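Local coordinates for protein S12 family peptidase (Streptomyces sp. 82F2, PDB 3WWX) that probably hydrolyses amide bonds with D-stereospecificity, as a serine peptidase of family S12 built on the beta-lactamase fold, at residues Ala13-Val18 with Gly38-Arg43; Gly21-Val26 with Asn325-Trp330; Phe58-Leu63 with Thr161-Ala166; Gly70-Asp75 with Ile96-Leu101. One frame throughout, in Å; residues are numbered along the deposited sequence.

Contact 1: residues Ala13-Val18 with Gly38-Arg43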
loop_
_atom_site.group_PDB
_atom_site.type_symbol
_atom_site.label_atom_id
_atom_site.label_comp_id
_atom_site.label_asym_id
_atom_site.label_seq_id
_atom_site.Cartn_x
_atom_site.Cartn_y
_atom_site.Cartn_z
ATOM N N ALA A 13 -0.847 12.607 19.005
ATOM C CA ALA A 13 -0.788 11.213 18.590
ATOM C C ALA A 13 0.591 10.864 18.009
ATOM O O ALA A 13 1.075 9.758 18.186
ATOM C CB ALA A 13 -1.896 10.905 17.578
ATOM N N LEU A 14 1.216 11.821 17.346
ATOM C CA LEU A 14 2.594 11.631 16.902
ATOM C C LEU A 14 3.519 11.493 18.108
ATOM O O LEU A 14 4.413 10.632 18.129
ATOM C CB LEU A 14 3.069 12.795 16.042
ATOM C CG LEU A 14 2.331 13.026 14.713
ATOM C CD1 LEU A 14 2.897 14.207 13.983
ATOM C CD2 LEU A 14 2.386 11.771 13.840
ATOM N N GLU A 15 3.318 12.360 19.105
ATOM C CA GLU A 15 4.116 12.270 20.324
ATOM C C GLU A 15 3.915 10.930 21.039
ATOM O O GLU A 15 4.870 10.341 21.560
ATOM C CB GLU A 15 3.781 13.421 21.271
ATOM C CG GLU A 15 4.029 14.800 20.708
ATOM C CD GLU A 15 5.482 15.142 20.525
ATOM O OE1 GLU A 15 6.349 14.333 20.927
ATOM O OE2 GLU A 15 5.763 16.236 19.976
ATOM N N ALA A 16 2.693 10.410 21.051
ATOM C CA ALA A 16 2.455 9.092 21.636
ATOM C C ALA A 16 3.214 7.970 20.919
ATOM O O ALA A 16 3.707 7.031 21.547
ATOM C CB ALA A 16 0.981 8.781 21.681
ATOM N N ALA A 17 3.282 8.054 19.593
ATOM C CA ALA A 17 4.024 7.063 18.827
ATOM C C ALA A 17 5.500 7.074 19.211
ATOM O O ALA A 17 6.112 6.023 19.391
ATOM C CB ALA A 17 3.856 7.359 17.338
ATOM N N VAL A 18 6.051 8.269 19.329
ATOM C CA VAL A 18 7.448 8.426 19.715
ATOM C C VAL A 18 7.657 7.903 21.141
ATOM O O VAL A 18 8.624 7.195 21.406
ATOM C CB VAL A 18 7.910 9.884 19.559
ATOM C CG1 VAL A 18 9.274 10.117 20.194
ATOM C CG2 VAL A 18 7.992 10.255 18.094
ATOM N N GLY A 38 3.112 18.108 10.943
ATOM C CA GLY A 38 3.549 17.820 12.291
ATOM C C GLY A 38 4.640 16.773 12.336
ATOM O O GLY A 38 4.673 15.851 11.512
ATOM N N THR A 39 5.542 16.915 13.304
ATOM C CA THR A 39 6.586 15.939 13.561
ATOM C C THR A 39 6.744 15.720 15.047
ATOM O O THR A 39 6.449 16.628 15.844
ATOM C CB THR A 39 7.953 16.395 13.008
ATOM O OG1 THR A 39 8.273 17.689 13.537
ATOM C CG2 THR A 39 7.932 16.478 11.499
ATOM N N ALA A 40 7.227 14.543 15.412
ATOM C CA ALA A 40 7.670 14.261 16.772
ATOM C C ALA A 40 8.919 13.392 16.711
ATOM O O ALA A 40 9.145 12.661 15.731
ATOM C CB ALA A 40 6.584 13.591 17.573
ATOM N N GLY A 41 9.746 13.461 17.752
ATOM C CA GLY A 41 11.016 12.764 17.742
ATOM C C GLY A 41 11.965 13.385 16.740
ATOM O O GLY A 41 11.949 14.590 16.487
ATOM N N GLU A 42 12.783 12.541 16.121
ATOM C CA GLU A 42 13.750 12.976 15.137
ATOM C C GLU A 42 13.208 12.749 13.728
ATOM O O GLU A 42 13.288 11.653 13.179
ATOM C CB GLU A 42 15.076 12.245 15.347
ATOM C CG GLU A 42 15.819 12.695 16.614
ATOM C CD GLU A 42 16.185 14.169 16.575
ATOM O OE1 GLU A 42 16.959 14.557 15.670
ATOM O OE2 GLU A 42 15.677 14.940 17.434
ATOM N N ARG A 43 12.653 13.805 13.152
ATOM C CA ARG A 43 11.924 13.670 11.902
ATOM C C ARG A 43 11.677 15.018 11.282
ATOM O O ARG A 43 11.494 16.011 12.014
ATOM C CB ARG A 43 10.586 12.974 12.153
ATOM C CG ARG A 43 10.071 12.213 10.946
ATOM C CD ARG A 43 10.899 10.952 10.677
ATOM N NE ARG A 43 10.673 10.490 9.291
ATOM C CZ ARG A 43 9.797 9.553 8.926
ATOM N NH1 ARG A 43 9.062 8.914 9.807
ATOM N NH2 ARG A 43 9.659 9.246 7.638
HETATM O O HOH W 1 8.932 15.043 20.008
#

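Contact 2: residues Gly21-Val26 with Asn325-Trp330. With DIA (octane 1,8-diamine), chain B.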
loop_
_atom_site.group_PDB
_atom_site.type_symbol
_atom_site.label_atom_id
_atom_site.label_comp_id
_atom_site.label_asym_id
_atom_site.label_seq_id
_atom_site.Cartn_x
_atom_site.Cartn_y
_atom_site.Cartn_z
ATOM N N GLY A 21 8.167 4.235 21.192
ATOM C CA GLY A 21 9.421 3.747 20.635
ATOM C C GLY A 21 9.726 4.155 19.204
ATOM O O GLY A 21 10.802 3.832 18.711
ATOM N N VAL A 22 8.814 4.847 18.528
ATOM C CA VAL A 22 9.130 5.341 17.188
ATOM C C VAL A 22 10.205 6.430 17.256
ATOM O O VAL A 22 10.012 7.454 17.916
ATOM C CB VAL A 22 7.872 5.906 16.479
ATOM C CG1 VAL A 22 8.231 6.552 15.135
ATOM C CG2 VAL A 22 6.857 4.808 16.267
ATOM N N PRO A 23 11.337 6.253 16.548
ATOM C CA PRO A 23 12.342 7.326 16.616
ATOM C C PRO A 23 11.884 8.668 16.049
ATOM O O PRO A 23 12.212 9.717 16.598
ATOM C CB PRO A 23 13.524 6.740 15.821
ATOM C CG PRO A 23 13.406 5.260 16.061
ATOM C CD PRO A 23 11.904 5.020 15.979
ATOM N N GLY A 24 11.130 8.648 14.952
ATOM C CA GLY A 24 10.640 9.861 14.349
ATOM C C GLY A 24 9.321 9.626 13.629
ATOM O O GLY A 24 9.206 8.703 12.812
ATOM N N ALA A 25 8.334 10.462 13.942
ATOM C CA ALA A 25 6.994 10.375 13.380
ATOM C C ALA A 25 6.678 11.654 12.631
ATOM O O ALA A 25 7.016 12.751 13.068
ATOM C CB ALA A 25 5.981 10.160 14.496
ATOM N N VAL A 26 6.029 11.521 11.481
ATOM C CA VAL A 26 5.594 12.675 10.698
ATOM C C VAL A 26 4.181 12.454 10.186
ATOM O O VAL A 26 3.797 11.324 9.863
ATOM C CB VAL A 26 6.545 12.945 9.493
ATOM C CG1 VAL A 26 6.717 11.695 8.625
ATOM C CG2 VAL A 26 6.081 14.121 8.654
ATOM N N ASN A 325 3.879 8.787 8.584
ATOM C CA ASN A 325 4.848 7.698 8.641
ATOM C C ASN A 325 5.516 7.596 9.999
ATOM O O ASN A 325 5.868 8.626 10.607
ATOM C CB ASN A 325 5.918 7.897 7.555
ATOM C CG ASN A 325 6.910 6.740 7.490
ATOM O OD1 ASN A 325 8.042 6.830 7.975
ATOM N ND2 ASN A 325 6.488 5.631 6.898
ATOM N N PHE A 326 5.722 6.358 10.434
ATOM C CA PHE A 326 6.602 6.037 11.549
ATOM C C PHE A 326 7.816 5.319 10.987
ATOM O O PHE A 326 7.670 4.410 10.166
ATOM C CB PHE A 326 5.918 5.072 12.525
ATOM C CG PHE A 326 4.610 5.567 13.103
ATOM C CD1 PHE A 326 4.375 6.911 13.318
ATOM C CD2 PHE A 326 3.647 4.657 13.468
ATOM C CE1 PHE A 326 3.179 7.341 13.870
ATOM C CE2 PHE A 326 2.437 5.076 14.034
ATOM C CZ PHE A 326 2.219 6.421 14.232
ATOM N N ASN A 327 9.017 5.656 11.475
ATOM C CA ASN A 327 10.254 5.019 10.992
ATOM C C ASN A 327 10.738 3.888 11.908
ATOM O O ASN A 327 11.934 3.567 11.949
ATOM C CB ASN A 327 11.351 6.046 10.745
ATOM C CG ASN A 327 11.824 6.714 12.007
ATOM O OD1 ASN A 327 11.237 6.542 13.077
ATOM N ND2 ASN A 327 12.917 7.464 11.890
ATOM N N ALA A 328 9.806 3.283 12.632
ATOM C CA ALA A 328 10.049 1.995 13.284
ATOM C C ALA A 328 8.903 1.113 12.877
ATOM O O ALA A 328 7.752 1.565 12.811
ATOM C CB ALA A 328 10.093 2.136 14.781
ATOM N N ASP A 329 9.181 -0.150 12.625
ATOM C CA ASP A 329 8.117 -1.052 12.210
ATOM C C ASP A 329 7.613 -1.935 13.345
ATOM O O ASP A 329 6.790 -2.821 13.108
ATOM C CB ASP A 329 8.534 -1.877 10.996
ATOM C CG ASP A 329 9.808 -2.660 11.219
ATOM O OD1 ASP A 329 10.197 -2.901 12.382
ATOM O OD2 ASP A 329 10.427 -3.046 10.208
ATOM N N TRP A 330 8.070 -1.672 14.570
ATOM C CA TRP A 330 7.714 -2.474 15.745
ATOM C C TRP A 330 6.933 -1.683 16.786
ATOM O O TRP A 330 6.539 -2.242 17.822
ATOM C CB TRP A 330 8.971 -3.038 16.416
ATOM C CG TRP A 330 9.794 -1.996 17.135
ATOM C CD1 TRP A 330 9.612 -1.543 18.418
ATOM C CD2 TRP A 330 10.906 -1.258 16.618
ATOM N NE1 TRP A 330 10.530 -0.576 18.721
ATOM C CE2 TRP A 330 11.345 -0.385 17.632
ATOM C CE3 TRP A 330 11.577 -1.253 15.391
ATOM C CZ2 TRP A 330 12.400 0.476 17.459
ATOM C CZ3 TRP A 330 12.629 -0.403 15.228
ATOM C CH2 TRP A 330 13.041 0.449 16.247
HETATM N N1 DIA B . 10.797 -7.880 9.866
HETATM C C1 DIA B . 11.325 -7.219 8.717
HETATM C C2 DIA B . 10.621 -5.962 8.251
HETATM C C3 DIA B . 9.143 -5.952 8.466
HETATM C C4 DIA B . 8.262 -5.883 7.237
HETATM C C5 DIA B . 7.350 -4.685 7.247
HETATM C C6 DIA B . 6.565 -4.510 8.524
HETATM C C7 DIA B . 5.813 -3.217 8.532
HETATM C C8 DIA B . 4.888 -3.218 9.718
HETATM N N8 DIA B . 4.552 -1.871 10.023
#

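Contact 3: residues Phe58-Leu63 with Thr161-Ala166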
loop_
_atom_site.group_PDB
_atom_site.type_symbol
_atom_site.label_atom_id
_atom_site.label_comp_id
_atom_site.label_asym_id
_atom_site.label_seq_id
_atom_site.Cartn_x
_atom_site.Cartn_y
_atom_site.Cartn_z
ATOM N N PHE A 58 -2.206 2.731 -6.155
ATOM C CA PHE A 58 -1.726 3.195 -7.455
ATOM C C PHE A 58 -1.907 2.103 -8.511
ATOM O O PHE A 58 -2.403 2.345 -9.607
ATOM C CB PHE A 58 -0.262 3.623 -7.376
ATOM C CG PHE A 58 -0.036 4.872 -6.562
ATOM C CD1 PHE A 58 0.114 4.796 -5.184
ATOM C CD2 PHE A 58 0.039 6.112 -7.162
ATOM C CE1 PHE A 58 0.332 5.933 -4.412
ATOM C CE2 PHE A 58 0.247 7.264 -6.380
ATOM C CZ PHE A 58 0.404 7.168 -5.021
ATOM N N THR A 59 -1.502 0.888 -8.187
ATOM C CA THR A 59 -1.656 -0.234 -9.095
ATOM C C THR A 59 -3.110 -0.458 -9.504
ATOM O O THR A 59 -3.416 -0.621 -10.706
ATOM C CB THR A 59 -1.063 -1.487 -8.428
ATOM O OG1 THR A 59 0.315 -1.223 -8.150
ATOM C CG2 THR A 59 -1.200 -2.722 -9.298
ATOM N N ALA A 60 -4.018 -0.444 -8.524
ATOM C CA ALA A 60 -5.450 -0.612 -8.813
ATOM C C ALA A 60 -5.992 0.519 -9.670
ATOM O O ALA A 60 -6.803 0.282 -10.565
ATOM C CB ALA A 60 -6.248 -0.729 -7.536
ATOM N N THR A 61 -5.559 1.738 -9.402
ATOM C CA THR A 61 -6.029 2.893 -10.175
ATOM C C THR A 61 -5.678 2.728 -11.650
ATOM O O THR A 61 -6.501 2.980 -12.517
ATOM C CB THR A 61 -5.441 4.203 -9.626
ATOM O OG1 THR A 61 -5.910 4.407 -8.288
ATOM C CG2 THR A 61 -5.886 5.413 -10.466
ATOM N N VAL A 62 -4.473 2.279 -11.936
ATOM C CA VAL A 62 -4.071 2.076 -13.331
ATOM C C VAL A 62 -4.973 1.050 -13.997
ATOM O O VAL A 62 -5.443 1.262 -15.116
ATOM C CB VAL A 62 -2.607 1.645 -13.429
ATOM C CG1 VAL A 62 -2.266 1.184 -14.843
ATOM C CG2 VAL A 62 -1.707 2.777 -12.998
ATOM N N LEU A 63 -5.238 -0.074 -13.333
ATOM C CA LEU A 63 -6.072 -1.101 -13.948
ATOM C C LEU A 63 -7.487 -0.609 -14.158
ATOM O O LEU A 63 -8.123 -0.967 -15.148
ATOM C CB LEU A 63 -6.074 -2.381 -13.127
ATOM C CG LEU A 63 -4.835 -3.205 -13.423
ATOM C CD1 LEU A 63 -4.607 -4.192 -12.309
ATOM C CD2 LEU A 63 -4.979 -3.937 -14.761
ATOM N N THR A 161 0.910 -11.384 -3.412
ATOM C CA THR A 161 0.995 -11.975 -4.747
ATOM C C THR A 161 -0.084 -11.402 -5.645
ATOM O O THR A 161 0.120 -11.239 -6.851
ATOM C CB THR A 161 0.823 -13.495 -4.694
ATOM O OG1 THR A 161 1.602 -14.002 -3.606
ATOM C CG2 THR A 161 1.308 -14.129 -5.997
ATOM N N ASN A 162 -1.223 -11.060 -5.070
ATOM C CA ASN A 162 -2.312 -10.518 -5.870
ATOM C C ASN A 162 -1.898 -9.282 -6.623
ATOM O O ASN A 162 -2.288 -9.125 -7.782
ATOM C CB ASN A 162 -3.508 -10.190 -5.001
ATOM C CG ASN A 162 -4.283 -11.422 -4.607
ATOM O OD1 ASN A 162 -4.357 -12.379 -5.380
ATOM N ND2 ASN A 162 -4.872 -11.408 -3.429
ATOM N N PHE A 163 -1.107 -8.414 -5.995
ATOM C CA PHE A 163 -0.727 -7.160 -6.644
ATOM C C PHE A 163 0.528 -7.265 -7.483
ATOM O O PHE A 163 0.677 -6.503 -8.428
ATOM C CB PHE A 163 -0.712 -6.005 -5.653
ATOM C CG PHE A 163 -2.096 -5.450 -5.423
ATOM C CD1 PHE A 163 -3.031 -6.170 -4.685
ATOM C CD2 PHE A 163 -2.480 -4.244 -5.970
ATOM C CE1 PHE A 163 -4.317 -5.713 -4.517
ATOM C CE2 PHE A 163 -3.777 -3.775 -5.789
ATOM C CZ PHE A 163 -4.693 -4.507 -5.057
ATOM N N VAL A 164 1.400 -8.230 -7.210
ATOM C CA VAL A 164 2.440 -8.555 -8.179
ATOM C C VAL A 164 1.811 -9.057 -9.494
ATOM O O VAL A 164 2.203 -8.615 -10.581
ATOM C CB VAL A 164 3.449 -9.553 -7.592
ATOM C CG1 VAL A 164 4.478 -9.962 -8.631
ATOM C CG2 VAL A 164 4.133 -8.924 -6.386
ATOM N N LEU A 165 0.843 -9.958 -9.405
ATOM C CA LEU A 165 0.084 -10.395 -10.581
ATOM C C LEU A 165 -0.604 -9.207 -11.258
ATOM O O LEU A 165 -0.563 -9.080 -12.481
ATOM C CB LEU A 165 -0.936 -11.451 -10.169
ATOM C CG LEU A 165 -0.297 -12.791 -9.799
ATOM C CD1 LEU A 165 -1.254 -13.653 -9.057
ATOM C CD2 LEU A 165 0.239 -13.495 -11.056
ATOM N N ALA A 166 -1.221 -8.318 -10.480
ATOM C CA ALA A 166 -1.903 -7.170 -11.072
ATOM C C ALA A 166 -0.919 -6.318 -11.885
ATOM O O ALA A 166 -1.252 -5.828 -12.975
ATOM C CB ALA A 166 -2.568 -6.355 -9.995
#

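Contact 4: residues Gly70-Asp75 with Ile96-Leu101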
loop_
_atom_site.group_PDB
_atom_site.type_symbol
_atom_site.label_atom_id
_atom_site.label_comp_id
_atom_site.label_asym_id
_atom_site.label_seq_id
_atom_site.Cartn_x
_atom_site.Cartn_y
_atom_site.Cartn_z
ATOM N N GLY A 70 -11.486 0.633 -22.115
ATOM C CA GLY A 70 -11.970 -0.527 -22.848
ATOM C C GLY A 70 -10.884 -1.514 -23.224
ATOM O O GLY A 70 -11.041 -2.280 -24.179
ATOM N N ARG A 71 -9.785 -1.525 -22.462
ATOM C CA ARG A 71 -8.620 -2.347 -22.806
ATOM C C ARG A 71 -8.556 -3.664 -22.030
ATOM O O ARG A 71 -7.795 -4.579 -22.376
ATOM C CB ARG A 71 -7.334 -1.545 -22.618
ATOM C CG ARG A 71 -7.287 -0.318 -23.540
ATOM C CD ARG A 71 -6.162 0.629 -23.225
ATOM N NE ARG A 71 -4.859 0.047 -23.515
ATOM C CZ ARG A 71 -3.711 0.701 -23.393
ATOM N NH1 ARG A 71 -3.713 1.965 -22.987
ATOM N NH2 ARG A 71 -2.563 0.089 -23.664
ATOM N N ILE A 72 -9.371 -3.756 -20.997
ATOM C CA ILE A 72 -9.467 -4.949 -20.177
ATOM C C ILE A 72 -10.779 -4.924 -19.412
ATOM O O ILE A 72 -11.274 -3.855 -19.073
ATOM C CB ILE A 72 -8.272 -5.036 -19.194
ATOM C CG1 ILE A 72 -8.406 -6.241 -18.275
ATOM C CG2 ILE A 72 -8.168 -3.739 -18.372
ATOM C CD1 ILE A 72 -7.092 -6.626 -17.578
ATOM N N ASP A 73 -11.343 -6.101 -19.157
ATOM C CA ASP A 73 -12.483 -6.259 -18.280
ATOM C C ASP A 73 -11.938 -6.889 -17.003
ATOM O O ASP A 73 -11.346 -7.959 -17.051
ATOM C CB ASP A 73 -13.524 -7.170 -18.952
ATOM C CG ASP A 73 -14.813 -7.298 -18.165
ATOM O OD1 ASP A 73 -14.832 -7.208 -16.925
ATOM O OD2 ASP A 73 -15.866 -7.537 -18.810
ATOM N N LEU A 74 -12.097 -6.228 -15.864
ATOM C CA LEU A 74 -11.561 -6.797 -14.621
ATOM C C LEU A 74 -12.209 -8.121 -14.223
ATOM O O LEU A 74 -11.662 -8.858 -13.394
ATOM C CB LEU A 74 -11.627 -5.792 -13.484
ATOM C CG LEU A 74 -10.907 -4.475 -13.755
ATOM C CD1 LEU A 74 -11.055 -3.579 -12.551
ATOM C CD2 LEU A 74 -9.434 -4.662 -14.104
ATOM N N ASP A 75 -13.351 -8.466 -14.825
ATOM C CA ASP A 75 -13.933 -9.774 -14.566
ATOM C C ASP A 75 -13.379 -10.846 -15.502
ATOM O O ASP A 75 -13.793 -11.997 -15.412
ATOM C CB ASP A 75 -15.460 -9.713 -14.597
ATOM C CG ASP A 75 -16.011 -8.845 -13.495
ATOM O OD1 ASP A 75 -15.600 -9.048 -12.335
ATOM O OD2 ASP A 75 -16.814 -7.944 -13.782
ATOM N N ILE A 96 -9.964 -17.510 -11.454
ATOM C CA ILE A 96 -9.720 -16.300 -10.663
ATOM C C ILE A 96 -9.763 -15.113 -11.601
ATOM O O ILE A 96 -9.151 -15.153 -12.666
ATOM C CB ILE A 96 -8.322 -16.337 -10.022
ATOM C CG1 ILE A 96 -8.209 -17.479 -9.012
ATOM C CG2 ILE A 96 -8.011 -15.002 -9.299
ATOM C CD1 ILE A 96 -6.776 -17.809 -8.624
ATOM N N THR A 97 -10.470 -14.044 -11.217
ATOM C CA THR A 97 -10.553 -12.855 -12.061
ATOM C C THR A 97 -9.591 -11.766 -11.590
ATOM O O THR A 97 -9.090 -11.811 -10.465
ATOM C CB THR A 97 -11.963 -12.257 -12.062
ATOM O OG1 THR A 97 -12.266 -11.725 -10.770
ATOM C CG2 THR A 97 -12.993 -13.334 -12.394
ATOM N N VAL A 98 -9.323 -10.808 -12.464
ATOM C CA VAL A 98 -8.427 -9.713 -12.121
ATOM C C VAL A 98 -9.030 -8.935 -10.944
ATOM O O VAL A 98 -8.298 -8.525 -10.033
ATOM C CB VAL A 98 -8.147 -8.804 -13.331
ATOM C CG1 VAL A 98 -7.270 -7.636 -12.956
ATOM C CG2 VAL A 98 -7.504 -9.605 -14.461
ATOM N N ARG A 99 -10.354 -8.777 -10.916
ATOM C CA ARG A 99 -11.022 -8.102 -9.796
ATOM C C ARG A 99 -10.721 -8.784 -8.471
ATOM O O ARG A 99 -10.496 -8.125 -7.463
ATOM C CB ARG A 99 -12.538 -8.056 -10.013
ATOM C CG ARG A 99 -13.298 -7.185 -9.000
ATOM C CD ARG A 99 -14.841 -7.234 -9.210
ATOM N NE ARG A 99 -15.172 -6.908 -10.593
ATOM C CZ ARG A 99 -15.103 -5.688 -11.119
ATOM N NH1 ARG A 99 -14.770 -4.637 -10.365
ATOM N NH2 ARG A 99 -15.384 -5.498 -12.408
ATOM N N GLN A 100 -10.712 -10.115 -8.468
ATOM C CA GLN A 100 -10.443 -10.866 -7.255
ATOM C C GLN A 100 -8.995 -10.715 -6.767
ATOM O O GLN A 100 -8.744 -10.813 -5.570
ATOM C CB GLN A 100 -10.807 -12.344 -7.463
ATOM C CG GLN A 100 -12.295 -12.566 -7.608
ATOM C CD GLN A 100 -12.638 -13.985 -8.007
ATOM O OE1 GLN A 100 -11.905 -14.630 -8.752
ATOM N NE2 GLN A 100 -13.763 -14.474 -7.501
ATOM N N LEU A 101 -8.068 -10.446 -7.683
ATOM C CA LEU A 101 -6.719 -10.039 -7.267
ATOM C C LEU A 101 -6.809 -8.745 -6.488
ATOM O O LEU A 101 -6.240 -8.613 -5.402
ATOM C CB LEU A 101 -5.806 -9.810 -8.468
ATOM C CG LEU A 101 -5.619 -10.948 -9.487
ATOM C CD1 LEU A 101 -4.685 -10.505 -10.583
ATOM C CD2 LEU A 101 -5.095 -12.216 -8.796
HETATM O O HOH W 2 -14.935 -11.100 -10.642
#

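Contact 1: residues Ala13-Val18 with Gly38-Arg43
Leu-14 and Val-18, one turn apart on helix 8-19, lie against Ala-40 on the edge strand 36-41. Helix and strand run nearly parallel, their segment axes 7.3 Å apart at 23°. Leu-14 begins the contact at its CB, 3.9 Å from Ala-40 CB. Its CG is anti to the carbonyl carbon (chi1 -63°), and the extended second torsion carries CD1 toward Gly-38, where it rests 3.5 Å from Gly-38 O. The same side chain also packs on Ala-25 and Ala-27 of the adjoining strand 24-31, bridging two strands. Val-18 uses its CG2 branch, which sits 3.7 Å from Ala-40 CB and borders the peptide leading to Gly-41; CG1 approaches Gly-41 CA more loosely.

Glu-15, exposed to solvent, also reaches the strand. A bend at chi2 (-70°) brings CD beside the Ala-40 methyl, and Glu-15 OE1 lies 3.4 Å from Ala-40 CB. No direct hydrogen bond joins the segments, but one water does: it donates to Glu-15 OE1 at 2.8 Å and accepts from Gly-41 N at 2.9 Å. OE2 is held by Gln-11, which also reaches Thr-39 O. Small residues on the strand admit the helix closely. An N-terminal helix lying over the first strands of the antiparallel sheet is a familiar feature of the beta-lactamase fold.

Contact 2: residues Gly21-Val26 with Asn325-Trp330
Val-26 and Asn-325 form an antiparallel hydrogen-bonded pair joining strand 24-31 to strand 320-326. Val-26 N donates to Asn-325 O at 3.0 Å, nearly along the C=O axis, and Asn-325 N returns a bond of 2.8 Å to Val-26 O. Ala-25 and Phe-326 make the next, non-hydrogen-bonded pair; Ala-25 CB lies 3.8 Å from Phe-326 CD1, while Ala-25 CA adds a CA-H...O contact to Asn-325 O.

Past the end of strand 320-326 the Asn-327 side chain adds to a weakened backbone pairing. Asn-327 CG stands between its own backbone N and carbonyl carbon (chi1 66°), and OD1 accepts from Gly-24 N at 2.8 Å, with the donor tilted 29° from the carbonyl plane. A weak bond from Asn-327 N reaches Gly-24 O. Gly-24 O and Asn-327 OD1, two acceptors only 3.0 Å apart, each have a donor of their own, Arg-43 NH1 for the former and Gly-24 N for the latter. Asn-327 ND2 is satisfied by Pro-210 O. Asn-325 is similarly engaged: ND2 bonds to Ser-308 and Ser-310, OD1 accepts from Arg-43 NH2.

Val-22 crosses Phe-326 at about a right angle, CG1 3.8 Å from Phe-326 CB, and Pro-23 CD packs 3.6 Å from Ala-328 CB.

Asp-329 belongs to the octane 1,8-diamine pocket: OD2 is 3.5 Å from C2 of the ligand and is hydrogen-bonded to Ser-213 OG and Gly-307 N. With the buried amides of Asn-325 and Asn-327 bonded at both ends, the chain leaving the sheet for this pocket is held by directional bonds as well as by packing.

Contact 3: residues Phe58-Leu63 with Thr161-Ala166
Helix-helix packing in the helical part of the beta-lactamase fold sets Thr-59 of helix 55-68 against Phe-163 and Ala-166 of helix 160-174. The segment axes come within 10.3 Å and are inclined at 41°, and side chains span the gap without any hydrogen bond between the segments. Thr-59 CB lies at the rim of the Phe-163 ring, in its plane and 4.0 Å from CD2. Its methyl CG2, anti to the backbone N, reaches both partners: it approaches the ring obliquely and lies 3.9 Å from Ala-166 CB.

The other branch, OG1, bonds instead to Ala-236 O and weakly to Thr-55 O, which leaves the methyl to face helix 160-174. Helix 55-68 begins within a Ser-X-X-Lys sequence, which in this family carries the nucleophilic serine, and helix 160-174 begins at the Asn of a Tyr-X-Asn sequence, so the packing joins two elements that lead away from the probable active site.

Ala-60 CB meets the Phe-163 ring near its plane, a looser edge contact of 4.3 Å to CE2. One turn beyond Thr-59, Leu-63 sends CD1 to within 3.8 Å of Ala-166 CB, with Ala-166 O equally near. Leu-102 touches both Leu-63 and Phe-163.

Contact 4: residues Gly70-Asp75 with Ile96-Leu101
Asp-75 and Arg-99 meet side-on, the carboxylate gripped by NE and one terminal nitrogen of the guanidinium. Arg-99 NE donates to Asp-75 OD1 at 2.8 Å, on the syn side but tilted out of the carboxylate plane; Arg-99 NH2 donates to Asp-75 OD2 at 3.1 Å, from above that plane. Both acceptors stay close to the guanidinium plane, but the two flat groups are turned 49° against each other, so the pair is twisted rather than coplanar. A bend at chi3 (-53°) turns NE of Arg-99 back toward Asp-75. Leu-74 CB lies over one guanidinium face, offset toward the rim, and NH1 forms a second salt bridge with Glu-267.

Leu-74 crosses Val-98 at about a right angle, CD2 3.9 Å from Val-98 CG1. Leu-74 O accepts from Arg-99 N at 2.8 Å, in the first turn of helix 98-102. Thr-97 is that helix's N-cap and forms a capping box with Gln-100; a water links Thr-97 OG1 to Asp-75 OD1. Asp-73 OD1 accepts from Asp-75 N at 2.9 Å, an Asx turn. The Asp-75 carboxylate, near the start of helix 98-102 and paired with Arg-99, would probably be stabilised in its charged form.

The four contacts form two groups on opposite sides of the chain's centre. Contacts 1 and 2, with centres 8 Å apart, share the antiparallel sheet: strands 36-41, 24-31 and 320-326 are successive neighbours, and Ala-17 packs on Phe-326 between them. Contacts 3 and 4 lie in the helical part, centres 11 Å apart, and meet where Leu-101 touches Asn-162, Phe-163 and Leu-165. The centres of contacts 2 and 3 are about 27 Å apart. The segments of contacts 1 and 2 alternate along the chain, and contact 2 closes last with the late strand 320-326; contacts 3 and 4 fall between, contact 4 within the span of contact 3. The helical region is therefore an insertion between sheet strands, as in beta-lactamases.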